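Local coordinates for probable threonyl-tRNA synthetase 1 (Aeropyrum pernix, PDB 3A32), which catalyses the ATP-dependent attachment of threonine to tRNA(Thr) in two steps and, having no cis-editing domain, probably cannot deacylate seryl-tRNA(Thr), at residues R329-F334 and R416-E421. Sequence-based numbering, arbitrary orientation.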
loop_
_atom_site.group_PDB
_atom_site.type_symbol
_atom_site.label_atom_id
_atom_site.label_comp_id
_atom_site.label_asym_id
_atom_site.label_seq_id
_atom_site.Cartn_x
_atom_site.Cartn_y
_atom_site.Cartn_z
ATOM N N ARG A 329 -21.754 -6.202 13.025
ATOM C CA ARG A 329 -21.411 -6.906 14.253
ATOM C C ARG A 329 -20.081 -7.715 14.114
ATOM O O ARG A 329 -19.998 -8.928 14.514
ATOM C CB ARG A 329 -22.594 -7.786 14.711
ATOM C CG ARG A 329 -23.783 -6.987 15.372
ATOM C CD ARG A 329 -24.931 -6.794 14.440
ATOM N NE ARG A 329 -26.073 -6.145 15.103
ATOM C CZ ARG A 329 -26.681 -5.006 14.719
ATOM N NH1 ARG A 329 -26.286 -4.309 13.634
ATOM N NH2 ARG A 329 -27.714 -4.558 15.441
ATOM N N GLY A 330 -19.044 -7.038 13.599
ATOM C CA GLY A 330 -17.740 -7.607 13.609
ATOM C C GLY A 330 -17.494 -8.558 12.445
ATOM O O GLY A 330 -16.431 -9.177 12.392
ATOM N N ARG A 331 -18.448 -8.644 11.507
ATOM C CA ARG A 331 -18.406 -9.658 10.426
ATOM C C ARG A 331 -17.882 -9.102 9.116
ATOM O O ARG A 331 -18.585 -8.387 8.408
ATOM C CB ARG A 331 -19.777 -10.307 10.209
ATOM C CG ARG A 331 -20.309 -11.024 11.437
ATOM C CD ARG A 331 -19.516 -12.318 11.828
ATOM N NE ARG A 331 -20.068 -12.949 13.039
ATOM C CZ ARG A 331 -19.726 -14.149 13.498
ATOM N NH1 ARG A 331 -18.794 -14.896 12.887
ATOM N NH2 ARG A 331 -20.326 -14.614 14.584
ATOM N N MET A 332 -16.626 -9.412 8.828
ATOM C CA MET A 332 -15.918 -8.893 7.659
ATOM C C MET A 332 -16.169 -9.772 6.433
ATOM O O MET A 332 -16.284 -11.025 6.571
ATOM C CB MET A 332 -14.395 -8.888 7.922
ATOM C CG MET A 332 -13.940 -8.025 9.140
ATOM S SD MET A 332 -14.486 -6.311 8.961
ATOM C CE MET A 332 -13.391 -5.764 7.617
ATOM N N PRO A 333 -16.178 -9.144 5.229
ATOM C CA PRO A 333 -16.203 -9.939 3.992
ATOM C C PRO A 333 -14.918 -10.769 3.898
ATOM O O PRO A 333 -13.880 -10.320 4.407
ATOM C CB PRO A 333 -16.227 -8.894 2.864
ATOM C CG PRO A 333 -15.983 -7.545 3.514
ATOM C CD PRO A 333 -16.082 -7.681 4.994
ATOM N N PHE A 334 -14.985 -11.942 3.244
ATOM C CA PHE A 334 -13.894 -12.893 3.211
ATOM C C PHE A 334 -12.524 -12.257 2.920
ATOM O O PHE A 334 -11.540 -12.599 3.578
ATOM C CB PHE A 334 -14.184 -14.033 2.226
ATOM C CG PHE A 334 -13.078 -15.037 2.107
ATOM C CD1 PHE A 334 -13.071 -16.183 2.897
ATOM C CD2 PHE A 334 -12.083 -14.878 1.144
ATOM C CE1 PHE A 334 -12.061 -17.155 2.765
ATOM C CE2 PHE A 334 -11.066 -15.823 1.011
ATOM C CZ PHE A 334 -11.049 -16.974 1.830
ATOM N N ARG A 416 -18.347 -24.085 7.342
ATOM C CA ARG A 416 -19.350 -23.103 7.706
ATOM C C ARG A 416 -18.879 -21.698 7.358
ATOM O O ARG A 416 -18.047 -21.085 8.033
ATOM C CB ARG A 416 -19.706 -23.229 9.197
ATOM C CG ARG A 416 -19.828 -24.698 9.574
ATOM C CD ARG A 416 -20.690 -24.893 10.742
ATOM N NE ARG A 416 -20.921 -26.305 11.003
ATOM C CZ ARG A 416 -21.604 -26.750 12.049
ATOM N NH1 ARG A 416 -22.123 -25.891 12.933
ATOM N NH2 ARG A 416 -21.798 -28.050 12.189
ATOM N N VAL A 417 -19.439 -21.211 6.271
ATOM C CA VAL A 417 -19.205 -19.877 5.751
ATOM C C VAL A 417 -20.196 -18.935 6.455
ATOM O O VAL A 417 -21.307 -19.315 6.796
ATOM C CB VAL A 417 -19.386 -19.937 4.194
ATOM C CG1 VAL A 417 -19.272 -18.544 3.562
ATOM C CG2 VAL A 417 -18.342 -20.898 3.545
ATOM N N PHE A 418 -19.798 -17.728 6.761
ATOM C CA PHE A 418 -20.709 -16.838 7.445
ATOM C C PHE A 418 -21.394 -16.020 6.376
ATOM O O PHE A 418 -20.735 -15.379 5.545
ATOM C CB PHE A 418 -19.996 -15.917 8.444
ATOM C CG PHE A 418 -20.950 -15.103 9.214
ATOM C CD1 PHE A 418 -21.559 -15.634 10.403
ATOM C CD2 PHE A 418 -21.371 -13.849 8.710
ATOM C CE1 PHE A 418 -22.548 -14.900 11.108
ATOM C CE2 PHE A 418 -22.370 -13.101 9.393
ATOM C CZ PHE A 418 -22.948 -13.610 10.609
ATOM N N ASP A 419 -22.709 -16.030 6.397
ATOM C CA ASP A 419 -23.527 -15.376 5.383
ATOM C C ASP A 419 -23.874 -13.963 5.820
ATOM O O ASP A 419 -24.617 -13.777 6.771
ATOM C CB ASP A 419 -24.830 -16.144 5.226
ATOM C CG ASP A 419 -25.475 -15.883 3.899
ATOM O OD1 ASP A 419 -24.804 -16.223 2.882
ATOM O OD2 ASP A 419 -26.610 -15.330 3.860
ATOM N N LEU A 420 -23.326 -12.974 5.129
ATOM C CA LEU A 420 -23.431 -11.580 5.612
ATOM C C LEU A 420 -24.845 -11.027 5.551
ATOM O O LEU A 420 -25.214 -10.251 6.408
ATOM C CB LEU A 420 -22.451 -10.647 4.908
ATOM C CG LEU A 420 -20.962 -10.979 5.056
ATOM C CD1 LEU A 420 -20.169 -10.052 4.132
ATOM C CD2 LEU A 420 -20.486 -10.904 6.552
ATOM N N GLU A 421 -25.622 -11.415 4.541
ATOM C CA GLU A 421 -27.046 -10.982 4.435
ATOM C C GLU A 421 -27.894 -11.514 5.585
ATOM O O GLU A 421 -28.417 -10.727 6.385
ATOM C CB GLU A 421 -27.691 -11.320 3.066
ATOM C CG GLU A 421 -26.864 -10.944 1.804
ATOM C CD GLU A 421 -26.307 -9.475 1.799
ATOM O OE1 GLU A 421 -27.111 -8.499 2.006
ATOM O OE2 GLU A 421 -25.063 -9.327 1.551
#
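Arg331 lies flat on one face of Phe418 in a cation-pi stack that joins the linker after helix 317-327 to strand 412-419 of the anticodon-binding domain. The linker leads from the class II catalytic region into strand 341-347 of that domain's mixed sheet, so the stack sits at the junction of the two parts. Guanidinium and ring planes are only 2° apart. Over the middle of the ring sits the aliphatic chain, with Arg331 CD 3.7 Å from the Phe418 centroid in a CH-pi contact. The charged end is off-centre, over the CD1–CE1 side, with Arg331 NH1 3.8 Å from Phe418 CD1. A bend at chi2 (-69°) turns CD over the ring. Beyond the stack, Arg331 NH1 forms a salt bridge with Glu392 OE1, which helps fix the guanidinium's rotation, and Arg425 NH2 is a like charge close to the same nitrogen. An alanine in place of Arg331 would probably take CG, CD and the guanidinium off that face of Phe418 and leave Glu392 without this positive mate. Leu420 adds a second close approach, its CD2 lying 3.8 Å from Arg331 CB. No hydrogen bond links the two segments. This tight part is partly open to solvent; the looser approach is on the buried side, where Pro333 CB is 4.3 Å from Leu420 CD1. That CB points away from segment 416-421, and the proline ring also packs on Tyr324 of helix 317-327, as does Met332. The carbonyl of Arg331 is hydrogen-bonded to the Tyr324 hydroxyl, and Leu420 CD2 comes within 3.7 Å of that same Arg331 O.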